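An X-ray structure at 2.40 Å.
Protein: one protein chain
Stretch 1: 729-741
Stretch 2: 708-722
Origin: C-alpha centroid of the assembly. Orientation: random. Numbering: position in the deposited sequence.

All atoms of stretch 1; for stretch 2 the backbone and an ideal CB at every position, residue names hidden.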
# COMPACT_ATOMS: atom_id res chain seq x y z
N THR A 729 12.41 -29.28 -21.44
CA THR A 729 12.08 -27.88 -21.17
C THR A 729 11.31 -27.79 -19.87
O THR A 729 10.36 -28.55 -19.65
CB THR A 729 11.25 -27.28 -22.31
OG1 THR A 729 12.01 -27.31 -23.53
CG2 THR A 729 10.88 -25.83 -21.99
N ILE A 730 11.72 -26.87 -19.00
CA ILE A 730 11.07 -26.64 -17.71
C ILE A 730 10.57 -25.20 -17.70
O ILE A 730 11.38 -24.26 -17.76
CB ILE A 730 12.03 -26.89 -16.53
CG1 ILE A 730 12.61 -28.30 -16.60
CG2 ILE A 730 11.32 -26.66 -15.21
CD1 ILE A 730 11.58 -29.39 -16.49
N PHE A 731 9.26 -25.03 -17.64
CA PHE A 731 8.66 -23.71 -17.58
C PHE A 731 8.11 -23.44 -16.18
O PHE A 731 7.91 -24.36 -15.38
CB PHE A 731 7.56 -23.53 -18.64
CG PHE A 731 6.49 -24.59 -18.59
CD1 PHE A 731 6.62 -25.76 -19.32
CD2 PHE A 731 5.33 -24.39 -17.86
CE1 PHE A 731 5.63 -26.72 -19.30
CE2 PHE A 731 4.34 -25.35 -17.83
CZ PHE A 731 4.49 -26.52 -18.55
N ASN A 732 7.86 -22.16 -15.90
CA ASN A 732 7.52 -21.73 -14.55
C ASN A 732 6.73 -20.43 -14.62
O ASN A 732 6.59 -19.82 -15.68
CB ASN A 732 8.78 -21.54 -13.70
CG ASN A 732 9.60 -20.33 -14.13
OD1 ASN A 732 9.42 -19.23 -13.61
ND2 ASN A 732 10.49 -20.53 -15.09
N GLU A 733 6.21 -20.02 -13.46
CA GLU A 733 5.51 -18.75 -13.29
C GLU A 733 6.12 -18.04 -12.09
O GLU A 733 5.74 -18.31 -10.95
CB GLU A 733 4.01 -18.96 -13.11
CG GLU A 733 3.31 -19.64 -14.27
CD GLU A 733 1.81 -19.73 -14.07
OE1 GLU A 733 1.30 -19.05 -13.16
OE2 GLU A 733 1.15 -20.48 -14.82
N GLY A 734 7.05 -17.13 -12.34
CA GLY A 734 7.65 -16.35 -11.28
C GLY A 734 8.79 -17.03 -10.55
O GLY A 734 9.25 -16.50 -9.53
N LEU A 735 9.25 -18.19 -11.02
CA LEU A 735 10.39 -18.88 -10.42
C LEU A 735 11.60 -18.58 -11.30
O LEU A 735 12.00 -19.37 -12.15
CB LEU A 735 10.11 -20.38 -10.31
CG LEU A 735 8.69 -20.78 -9.89
CD1 LEU A 735 8.55 -22.29 -9.81
CD2 LEU A 735 8.30 -20.13 -8.57
N ASN A 736 12.19 -17.41 -11.06
CA ASN A 736 13.12 -16.81 -12.00
C ASN A 736 14.58 -17.15 -11.75
O ASN A 736 15.44 -16.70 -12.52
CB ASN A 736 12.94 -15.28 -11.99
CG ASN A 736 11.53 -14.86 -12.35
OD1 ASN A 736 10.85 -14.19 -11.58
ND2 ASN A 736 11.08 -15.27 -13.53
N GLU A 737 14.90 -17.93 -10.72
CA GLU A 737 16.26 -18.38 -10.47
C GLU A 737 16.37 -19.87 -10.80
O GLU A 737 15.54 -20.67 -10.34
CB GLU A 737 16.69 -18.14 -9.03
CG GLU A 737 18.17 -18.40 -8.79
CD GLU A 737 18.54 -18.42 -7.33
OE1 GLU A 737 18.58 -19.52 -6.73
OE2 GLU A 737 18.79 -17.33 -6.76
N TYR A 738 17.39 -20.23 -11.57
CA TYR A 738 17.65 -21.62 -11.91
C TYR A 738 19.15 -21.85 -11.93
O TYR A 738 19.95 -20.91 -11.90
CB TYR A 738 17.04 -22.00 -13.26
CG TYR A 738 17.83 -21.50 -14.45
CD1 TYR A 738 17.66 -20.21 -14.93
CD2 TYR A 738 18.74 -22.32 -15.10
CE1 TYR A 738 18.37 -19.75 -16.01
CE2 TYR A 738 19.47 -21.87 -16.19
CZ TYR A 738 19.28 -20.58 -16.64
OH TYR A 738 20.00 -20.12 -17.72
N GLU A 739 19.53 -23.12 -11.99
CA GLU A 739 20.93 -23.51 -12.14
C GLU A 739 20.99 -24.86 -12.84
O GLU A 739 20.26 -25.78 -12.48
CB GLU A 739 21.64 -23.57 -10.79
CG GLU A 739 23.08 -24.06 -10.87
CD GLU A 739 23.80 -24.01 -9.54
OE1 GLU A 739 25.04 -23.91 -9.54
OE2 GLU A 739 23.12 -24.08 -8.49
N VAL A 740 21.86 -24.96 -13.84
CA VAL A 740 22.09 -26.21 -14.55
C VAL A 740 23.30 -26.88 -13.92
O VAL A 740 24.43 -26.39 -14.06
CB VAL A 740 22.29 -25.98 -16.05
CG1 VAL A 740 22.43 -27.31 -16.78
CG2 VAL A 740 21.14 -25.17 -16.62
N LEU A 741 23.08 -27.98 -13.22
CA LEU A 741 24.15 -28.64 -12.49
C LEU A 741 25.08 -29.38 -13.44
O LEU A 741 24.82 -29.51 -14.64
CB LEU A 741 23.57 -29.60 -11.44
CG LEU A 741 23.35 -29.04 -10.03
CD1 LEU A 741 22.65 -27.68 -10.05
CD2 LEU A 741 22.56 -30.03 -9.18
N UNK A 708 32.77 -18.92 -7.46
CA UNK A 708 31.55 -19.31 -6.77
C UNK A 708 31.23 -20.77 -7.07
O UNK A 708 31.21 -21.16 -8.24
CB UNK A 708 30.38 -18.41 -7.18
N UNK A 709 31.00 -21.60 -6.05
CA UNK A 709 30.64 -23.01 -6.31
C UNK A 709 29.29 -23.18 -6.99
O UNK A 709 28.99 -24.29 -7.46
CB UNK A 709 30.63 -23.79 -5.00
N UNK A 710 28.47 -22.14 -7.06
CA UNK A 710 27.20 -22.17 -7.76
C UNK A 710 27.24 -21.20 -8.94
O UNK A 710 28.08 -20.30 -9.00
CB UNK A 710 26.05 -21.82 -6.81
N UNK A 711 26.32 -21.40 -9.87
CA UNK A 711 26.18 -20.55 -11.05
C UNK A 711 24.70 -20.21 -11.24
O UNK A 711 24.05 -20.71 -12.16
CB UNK A 711 26.75 -21.24 -12.29
N UNK A 712 24.15 -19.36 -10.37
CA UNK A 712 22.73 -19.00 -10.51
C UNK A 712 22.51 -18.06 -11.69
O UNK A 712 23.21 -17.05 -11.83
CB UNK A 712 22.22 -18.35 -9.23
N UNK A 713 21.54 -18.40 -12.53
CA UNK A 713 21.22 -17.63 -13.72
C UNK A 713 19.78 -17.15 -13.67
O UNK A 713 18.93 -17.72 -12.98
CB UNK A 713 21.46 -18.46 -14.98
N UNK A 714 19.50 -16.09 -14.42
CA UNK A 714 18.16 -15.54 -14.53
C UNK A 714 17.40 -16.23 -15.65
O UNK A 714 17.96 -16.51 -16.72
CB UNK A 714 18.21 -14.03 -14.77
N UNK A 715 16.12 -16.51 -15.41
CA UNK A 715 15.24 -17.03 -16.44
C UNK A 715 13.91 -16.30 -16.39
O UNK A 715 13.52 -15.75 -15.36
CB UNK A 715 15.04 -18.54 -16.28
N UNK A 716 13.23 -16.28 -17.53
CA UNK A 716 11.90 -15.70 -17.61
C UNK A 716 10.84 -16.80 -17.53
O UNK A 716 10.36 -17.12 -16.45
CB UNK A 716 11.74 -14.89 -18.90
N UNK A 717 10.50 -17.38 -18.68
CA UNK A 717 9.41 -18.35 -18.75
C UNK A 717 9.86 -19.80 -18.73
O UNK A 717 9.09 -20.66 -18.32
CB UNK A 717 8.59 -18.10 -20.02
N UNK A 718 11.09 -20.09 -19.14
CA UNK A 718 11.51 -21.48 -19.25
C UNK A 718 13.03 -21.58 -19.27
O UNK A 718 13.75 -20.58 -19.37
CB UNK A 718 10.92 -22.12 -20.51
N UNK A 719 13.51 -22.82 -19.17
CA UNK A 719 14.92 -23.17 -19.35
C UNK A 719 14.97 -24.54 -20.01
O UNK A 719 14.15 -25.41 -19.71
CB UNK A 719 15.68 -23.17 -18.02
N UNK A 720 15.91 -24.73 -20.93
CA UNK A 720 15.96 -25.93 -21.75
C UNK A 720 17.36 -26.53 -21.78
O UNK A 720 18.36 -25.80 -21.75
CB UNK A 720 15.49 -25.62 -23.17
N UNK A 721 17.42 -27.86 -21.83
CA UNK A 721 18.65 -28.61 -22.01
C UNK A 721 18.39 -29.68 -23.06
O UNK A 721 17.44 -30.45 -22.93
CB UNK A 721 19.13 -29.22 -20.69
N UNK A 722 19.21 -29.71 -24.10
CA UNK A 722 18.98 -30.64 -25.20
C UNK A 722 20.28 -30.97 -25.90
O UNK A 722 21.25 -30.20 -25.86
CB UNK A 722 17.98 -30.06 -26.20

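Two antiparallel ladders, out of step by two residues, join the stretches. Positions 708 and 709 find nothing within 5.5 Å of an ideal CB, so stretch 1 sets no preference; they are Asn708 and Pro709, and Asn708 OD1 accepts from the backbone of the residue at 710.

At 710 an ideal CB lies 3.6 Å from Glu739 OE1, where a small or polar side chain would suit. The residue is Thr710, whose OG1 also donates to Asn708 OD1. At 711 the backbone does the work: N donates to Glu739 OE1 at 2.8 Å, which any residue but proline could do. It is Asn711. Position 712, with phi -74°, permits proline, and its CB sits 4.1 Å from Glu737 CG, an aliphatic neighbor; Pro712 packs there.

Position 713 pairs with Tyr738, its N 3.0 Å from Tyr738 O in a hydrogen bond. Its CB is only 3.5 Å from Tyr738 CZ, so a flexible chain that can turn off the ring fits well. Gln713 does so, its end leading away and NE2 donating to Asn711 OD1. At 714 the CB joins Glu737 on one face of the sheet, and many residues would serve; it is His714, whose backbone O lies at the edge of the Tyr738 ring.

Position 715 is more demanding. Its CB lies 3.4 Å from Tyr738 CD1, while the carbonyl of Leu735 calls for a donor on a long arm. Gln, Lys or Arg might reach. Gln715 extends with chi2 t, and its NE2 donates to Leu735 O at 2.7 Å; its backbone N donates to Asn736 O, and its O accepts from Asn736 ND2.

CB points away at 716 and 717, leaving the choice loose: Gln716 and Ala717. The O of Ala717 nevertheless accepts from Asn732 N at 3.1 Å.

At 718, opposite Phe731, an apolar group would suit. Phe718 leads its ring away, leaving CB 4.1 Å from Phe731 CB. Position 719 faces Tyr738 and Ile730, inviting a compact aliphatic. Val719 sets CG2 over one face of the tyrosine ring, 4.0 Å from its centroid, and CG1 4.1 Å from Ile730 CB.

At 720 Thr729 OG1, 3.9 Å from the CB, favors a short polar group. Asn720 ND2 donates to Thr729 OG1 at 2.7 Å. Near Val740, position 721 suits an aliphatic: Val721 CG2 meets Val740 CG1 at 4.1 Å. Position 722 is out of reach; His722 ND1 donates to Asn720 OD1.

Stretch 2 708-722: NPTNPQHQQAFVNVH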
# COMPACT_ATOMS: atom_id res chain seq x y z
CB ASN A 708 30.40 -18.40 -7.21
CG ASN A 708 29.18 -18.51 -6.32
OD1 ASN A 708 28.78 -19.60 -5.89
ND2 ASN A 708 28.56 -17.37 -6.03
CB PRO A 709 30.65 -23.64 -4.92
CG PRO A 709 30.39 -22.50 -3.99
CD PRO A 709 31.08 -21.32 -4.61
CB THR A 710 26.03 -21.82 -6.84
OG1 THR A 710 26.17 -20.48 -6.36
CG2 THR A 710 25.98 -22.77 -5.65
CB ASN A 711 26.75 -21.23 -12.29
CG ASN A 711 26.74 -20.33 -13.51
OD1 ASN A 711 26.73 -19.10 -13.39
ND2 ASN A 711 26.73 -20.93 -14.69
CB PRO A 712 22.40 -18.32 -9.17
CG PRO A 712 23.70 -17.75 -8.73
CD PRO A 712 24.77 -18.70 -9.21
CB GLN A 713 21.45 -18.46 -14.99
CG GLN A 713 22.90 -18.82 -15.25
CD GLN A 713 23.73 -17.63 -15.67
OE1 GLN A 713 23.20 -16.63 -16.17
NE2 GLN A 713 25.04 -17.72 -15.47
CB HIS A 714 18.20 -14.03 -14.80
CG HIS A 714 19.00 -13.26 -13.80
ND1 HIS A 714 20.37 -13.15 -13.87
CD2 HIS A 714 18.62 -12.54 -12.72
CE1 HIS A 714 20.81 -12.40 -12.87
NE2 HIS A 714 19.76 -12.02 -12.15
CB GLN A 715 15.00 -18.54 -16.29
CG GLN A 715 14.10 -18.91 -15.12
CD GLN A 715 13.74 -20.39 -15.10
OE1 GLN A 715 13.85 -21.07 -16.12
NE2 GLN A 715 13.32 -20.88 -13.94
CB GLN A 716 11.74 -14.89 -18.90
CG GLN A 716 12.27 -13.47 -18.82
CD GLN A 716 11.27 -12.50 -18.22
OE1 GLN A 716 10.11 -12.47 -18.62
NE2 GLN A 716 11.72 -11.71 -17.25
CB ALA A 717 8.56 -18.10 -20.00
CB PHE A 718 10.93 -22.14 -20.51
CG PHE A 718 11.27 -21.42 -21.78
CD1 PHE A 718 12.47 -21.65 -22.43
CD2 PHE A 718 10.38 -20.51 -22.34
CE1 PHE A 718 12.79 -20.99 -23.60
CE2 PHE A 718 10.69 -19.84 -23.51
CZ PHE A 718 11.90 -20.08 -24.14
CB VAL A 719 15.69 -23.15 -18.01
CG1 VAL A 719 15.01 -24.05 -16.99
CG2 VAL A 719 17.13 -23.58 -18.22
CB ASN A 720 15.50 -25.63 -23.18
CG ASN A 720 15.64 -26.82 -24.11
OD1 ASN A 720 16.67 -26.99 -24.77
ND2 ASN A 720 14.61 -27.65 -24.17
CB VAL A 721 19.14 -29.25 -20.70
CG1 VAL A 721 20.20 -30.30 -20.98
CG2 VAL A 721 19.68 -28.19 -19.75
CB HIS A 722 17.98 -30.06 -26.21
CG HIS A 722 18.52 -28.94 -27.04
ND1 HIS A 722 18.46 -27.62 -26.63
CD2 HIS A 722 19.15 -28.93 -28.24
CE1 HIS A 722 19.02 -26.85 -27.56
NE2 HIS A 722 19.44 -27.63 -28.54
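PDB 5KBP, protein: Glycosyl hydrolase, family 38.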